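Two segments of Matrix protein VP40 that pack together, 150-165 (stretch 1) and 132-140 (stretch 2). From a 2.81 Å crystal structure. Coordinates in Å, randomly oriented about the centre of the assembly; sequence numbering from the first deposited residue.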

# COMPACT_ATOMS: atom_id res chain seq x y z
N ARG A 150 -3.13 -10.83 -12.58
CA ARG A 150 -2.02 -11.12 -13.48
C ARG A 150 -0.77 -10.29 -13.13
O ARG A 150 0.34 -10.82 -13.14
CB ARG A 150 -2.43 -10.90 -14.94
CG ARG A 150 -1.36 -11.39 -15.90
CD ARG A 150 -1.63 -11.04 -17.35
NE ARG A 150 -0.37 -11.04 -18.09
CZ ARG A 150 0.26 -12.12 -18.55
NH1 ARG A 150 -0.25 -13.33 -18.37
NH2 ARG A 150 1.42 -11.99 -19.19
N MSE A 151 -0.96 -9.01 -12.83
CA MSE A 151 0.17 -8.13 -12.55
C MSE A 151 1.10 -8.69 -11.49
O MSE A 151 2.31 -8.65 -11.65
CB MSE A 151 -0.35 -6.76 -12.14
CG MSE A 151 0.74 -5.74 -11.87
SE MSE A 151 1.39 -4.86 -13.50
CE MSE A 151 2.90 -6.05 -13.63
N LEU A 152 0.55 -9.23 -10.39
CA LEU A 152 1.39 -9.77 -9.32
C LEU A 152 1.85 -11.13 -9.67
O LEU A 152 2.99 -11.47 -9.42
CB LEU A 152 0.64 -9.85 -8.01
CG LEU A 152 0.13 -8.53 -7.44
CD1 LEU A 152 -0.69 -8.77 -6.19
CD2 LEU A 152 1.28 -7.62 -7.13
N ARG A 153 0.95 -11.92 -10.27
CA ARG A 153 1.28 -13.31 -10.66
C ARG A 153 2.42 -13.41 -11.67
O ARG A 153 3.40 -14.07 -11.41
CB ARG A 153 0.05 -14.02 -11.23
CG ARG A 153 0.25 -15.53 -11.45
CD ARG A 153 -0.96 -16.26 -12.08
NE ARG A 153 -1.43 -15.68 -13.35
CZ ARG A 153 -2.58 -15.02 -13.53
NH1 ARG A 153 -3.44 -14.84 -12.54
NH2 ARG A 153 -2.87 -14.53 -14.72
N GLU A 154 2.27 -12.74 -12.81
CA GLU A 154 3.22 -12.81 -13.91
C GLU A 154 4.18 -11.64 -13.93
O GLU A 154 5.17 -11.66 -14.66
CB GLU A 154 2.46 -12.82 -15.23
CG GLU A 154 1.44 -13.93 -15.37
CD GLU A 154 2.01 -15.15 -16.07
OE1 GLU A 154 2.40 -15.04 -17.25
OE2 GLU A 154 2.06 -16.23 -15.43
N GLY A 155 3.90 -10.59 -13.17
CA GLY A 155 4.82 -9.46 -13.12
C GLY A 155 4.65 -8.47 -14.25
O GLY A 155 5.51 -7.61 -14.44
N ASN A 156 3.51 -8.56 -14.94
CA ASN A 156 3.17 -7.64 -16.04
C ASN A 156 1.72 -7.80 -16.49
O ASN A 156 1.07 -8.79 -16.21
CB ASN A 156 4.09 -7.87 -17.22
CG ASN A 156 3.64 -9.04 -18.06
OD1 ASN A 156 2.99 -8.87 -19.08
ND2 ASN A 156 3.97 -10.24 -17.61
N GLN A 157 1.24 -6.82 -17.24
CA GLN A 157 -0.10 -6.84 -17.77
C GLN A 157 -0.15 -6.04 -19.08
O GLN A 157 0.32 -4.90 -19.15
CB GLN A 157 -1.03 -6.22 -16.72
CG GLN A 157 -2.45 -5.93 -17.17
CD GLN A 157 -3.33 -7.15 -17.07
OE1 GLN A 157 -3.81 -7.47 -16.00
NE2 GLN A 157 -3.54 -7.83 -18.18
N ALA A 158 -0.72 -6.64 -20.12
CA ALA A 158 -0.82 -6.01 -21.43
C ALA A 158 -2.20 -5.42 -21.69
O ALA A 158 -3.20 -5.88 -21.15
CB ALA A 158 -0.47 -7.01 -22.50
N PHE A 159 -2.24 -4.38 -22.52
CA PHE A 159 -3.50 -3.76 -22.93
C PHE A 159 -3.39 -3.48 -24.40
O PHE A 159 -2.30 -3.13 -24.86
CB PHE A 159 -3.71 -2.45 -22.20
CG PHE A 159 -3.77 -2.61 -20.72
CD1 PHE A 159 -2.62 -2.55 -19.95
CD2 PHE A 159 -4.96 -2.87 -20.11
CE1 PHE A 159 -2.68 -2.74 -18.58
CE2 PHE A 159 -5.04 -3.06 -18.75
CZ PHE A 159 -3.90 -2.99 -17.98
N ILE A 160 -4.48 -3.63 -25.15
CA ILE A 160 -4.47 -3.17 -26.54
C ILE A 160 -4.18 -1.68 -26.48
O ILE A 160 -4.70 -0.98 -25.63
CB ILE A 160 -5.80 -3.41 -27.30
CG1 ILE A 160 -5.97 -4.90 -27.66
CG2 ILE A 160 -5.84 -2.66 -28.61
CD1 ILE A 160 -6.60 -5.77 -26.58
N GLN A 161 -3.31 -1.21 -27.35
CA GLN A 161 -2.91 0.17 -27.29
C GLN A 161 -4.11 1.08 -27.44
O GLN A 161 -4.22 2.06 -26.73
CB GLN A 161 -1.91 0.49 -28.39
CG GLN A 161 -1.21 1.81 -28.17
CD GLN A 161 -0.42 2.25 -29.38
OE1 GLN A 161 0.82 2.19 -29.39
NE2 GLN A 161 -1.12 2.69 -30.42
N ASN A 162 -5.01 0.77 -28.35
CA ASN A 162 -6.10 1.70 -28.59
C ASN A 162 -7.07 1.80 -27.42
O ASN A 162 -8.06 2.49 -27.49
CB ASN A 162 -6.82 1.40 -29.92
CG ASN A 162 -7.38 -0.03 -29.98
OD1 ASN A 162 -8.19 -0.43 -29.14
ND2 ASN A 162 -6.93 -0.81 -30.97
N MSE A 163 -6.77 1.10 -26.32
CA MSE A 163 -7.56 1.22 -25.08
C MSE A 163 -6.86 2.04 -24.03
O MSE A 163 -7.33 2.15 -22.89
CB MSE A 163 -7.85 -0.20 -24.56
CG MSE A 163 -8.72 -0.97 -25.55
SE MSE A 163 -10.51 -1.20 -24.81
CE MSE A 163 -9.86 -2.29 -23.29
N VAL A 164 -5.71 2.60 -24.39
CA VAL A 164 -4.91 3.38 -23.47
C VAL A 164 -4.37 4.66 -24.10
O VAL A 164 -4.47 5.73 -23.52
CB VAL A 164 -3.75 2.55 -22.90
CG1 VAL A 164 -4.28 1.36 -22.14
CG2 VAL A 164 -2.87 2.03 -24.00
N ILE A 165 -3.81 4.53 -25.30
CA ILE A 165 -3.30 5.67 -26.03
C ILE A 165 -4.39 6.12 -26.99
O ILE A 165 -4.92 5.29 -27.74
CB ILE A 165 -2.04 5.30 -26.84
CG1 ILE A 165 -1.00 4.57 -25.98
CG2 ILE A 165 -1.41 6.54 -27.45
CD1 ILE A 165 -0.62 5.26 -24.69
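Stretch 2 132-140: QKFVRVNRL

Stretch 2 runs as an extended strand, Lys133 to Arg139, antiparallel to strand 156-160, their axes 4.6 Å apart with 151° between the N-to-C directions. It also passes helix 150-154 at 8.5 Å, crossing at -58°. Gly155, with positive phi, leaves the helix and turns the chain into the ladder; a CB there would jam against the preceding carbonyl.

The register pairs Asn156 with Asn138, Ala158 with Arg136 and Ile160 with Phe134 without hydrogen bonds, while Gln157-Val137 and Phe159-Val135 are the hydrogen-bonded pairs. Val137 N reaches Gln157 O at 3.0 Å, and Val137 O receives Gln157 N at 3.1 Å; Val135 N to Phe159 O and Phe159 N to Val135 O both measure 2.9 Å. Arg139 N to Gly155 O (3.1 Å) and Gln161 N to Lys133 O (2.8 Å) extend the ladder at its two ends.

Alternation sorts the side chains. On one face, Phe159 takes chi1 m, which lays its ring along stretch 2, so that CE1 meets Val137 CG1 at 3.6 Å at the ring edge. Val135, chi1 p, places CG1 3.7 Å from Phe159 CB and 3.4 Å from Val164 CG2, bridging strand and following loop. Gln157 shares this face, but its t, p chain leads away.

The other face carries Asn156, Ala158, Arg136 and Asn138. Arg136 starts t, t, then bends at chi3 m, bringing NH1 to Asn156 OD1 at 2.7 Å in a hydrogen bond near the guanidinium plane. Asn156, chi1 p, presents that oxygen, while small Ala158 has its CB 4.5 Å from Arg136 NH1.

At the strand's end, Arg139 runs out t, t, its NH1 3.3 Å from Leu152 CD2 of the helix. At the other end, Phe134, chi1 m, brings CE1 within 3.6 Å of Ile160 CG1.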

# COMPACT_ATOMS: atom_id res chain seq x y z
N GLN A 132 -0.95 -6.52 -33.86
CA GLN A 132 -1.89 -5.68 -33.13
C GLN A 132 -1.13 -4.97 -32.02
O GLN A 132 -0.45 -5.63 -31.25
CB GLN A 132 -3.00 -6.55 -32.54
CG GLN A 132 -4.41 -5.99 -32.69
CD GLN A 132 -5.45 -6.90 -32.05
OE1 GLN A 132 -5.10 -7.91 -31.41
NE2 GLN A 132 -6.72 -6.55 -32.21
N LYS A 133 -1.23 -3.65 -31.93
CA LYS A 133 -0.33 -2.90 -31.06
C LYS A 133 -0.78 -2.98 -29.62
O LYS A 133 -1.93 -2.68 -29.29
CB LYS A 133 -0.18 -1.44 -31.51
CG LYS A 133 0.55 -1.31 -32.83
CD LYS A 133 0.95 0.13 -33.14
CE LYS A 133 2.17 0.57 -32.33
NZ LYS A 133 2.68 1.92 -32.75
N PHE A 134 0.16 -3.39 -28.78
CA PHE A 134 -0.08 -3.53 -27.35
C PHE A 134 0.83 -2.64 -26.53
O PHE A 134 1.83 -2.09 -27.00
CB PHE A 134 0.15 -4.97 -26.93
CG PHE A 134 -0.94 -5.88 -27.34
CD1 PHE A 134 -2.04 -6.07 -26.52
CD2 PHE A 134 -0.90 -6.51 -28.57
CE1 PHE A 134 -3.07 -6.92 -26.92
CE2 PHE A 134 -1.93 -7.35 -28.97
CZ PHE A 134 -3.02 -7.55 -28.15
N VAL A 135 0.47 -2.52 -25.26
CA VAL A 135 1.22 -1.73 -24.30
C VAL A 135 1.31 -2.56 -23.02
O VAL A 135 0.29 -3.00 -22.51
CB VAL A 135 0.52 -0.37 -24.09
CG1 VAL A 135 -0.72 -0.56 -23.26
CG2 VAL A 135 1.40 0.65 -23.42
N ARG A 136 2.52 -2.81 -22.53
CA ARG A 136 2.72 -3.63 -21.34
C ARG A 136 3.19 -2.81 -20.16
O ARG A 136 4.26 -2.20 -20.21
CB ARG A 136 3.76 -4.71 -21.61
CG ARG A 136 3.74 -5.84 -20.59
CD ARG A 136 5.02 -6.66 -20.65
NE ARG A 136 5.22 -7.29 -21.95
CZ ARG A 136 4.51 -8.31 -22.44
NH1 ARG A 136 3.51 -8.86 -21.76
NH2 ARG A 136 4.80 -8.78 -23.66
N VAL A 137 2.40 -2.79 -19.10
CA VAL A 137 2.90 -2.19 -17.88
C VAL A 137 3.51 -3.28 -17.01
O VAL A 137 2.89 -4.30 -16.75
CB VAL A 137 1.87 -1.33 -17.15
CG1 VAL A 137 0.52 -1.98 -17.15
CG2 VAL A 137 2.33 -1.05 -15.72
N ASN A 138 4.76 -3.04 -16.61
CA ASN A 138 5.59 -4.01 -15.92
C ASN A 138 5.80 -3.65 -14.47
O ASN A 138 6.08 -2.52 -14.15
CB ASN A 138 6.95 -4.05 -16.58
CG ASN A 138 6.89 -4.43 -18.04
OD1 ASN A 138 6.78 -5.60 -18.37
ND2 ASN A 138 6.97 -3.43 -18.92
N ARG A 139 5.68 -4.64 -13.60
CA ARG A 139 5.98 -4.46 -12.20
C ARG A 139 7.32 -5.13 -11.96
O ARG A 139 7.45 -6.33 -12.15
CB ARG A 139 4.92 -5.08 -11.30
CG ARG A 139 5.03 -4.62 -9.87
CD ARG A 139 4.23 -5.42 -8.87
NE ARG A 139 5.08 -5.48 -7.69
CZ ARG A 139 5.24 -6.50 -6.88
NH1 ARG A 139 4.59 -7.63 -7.07
NH2 ARG A 139 6.08 -6.38 -5.87
N LEU A 140 8.30 -4.35 -11.53
CA LEU A 140 9.68 -4.83 -11.47
C LEU A 140 9.90 -5.85 -10.35
O LEU A 140 9.23 -5.83 -9.31
CB LEU A 140 10.67 -3.66 -11.39
CG LEU A 140 10.51 -2.72 -12.62
CD1 LEU A 140 11.29 -1.43 -12.46
CD2 LEU A 140 10.89 -3.41 -13.92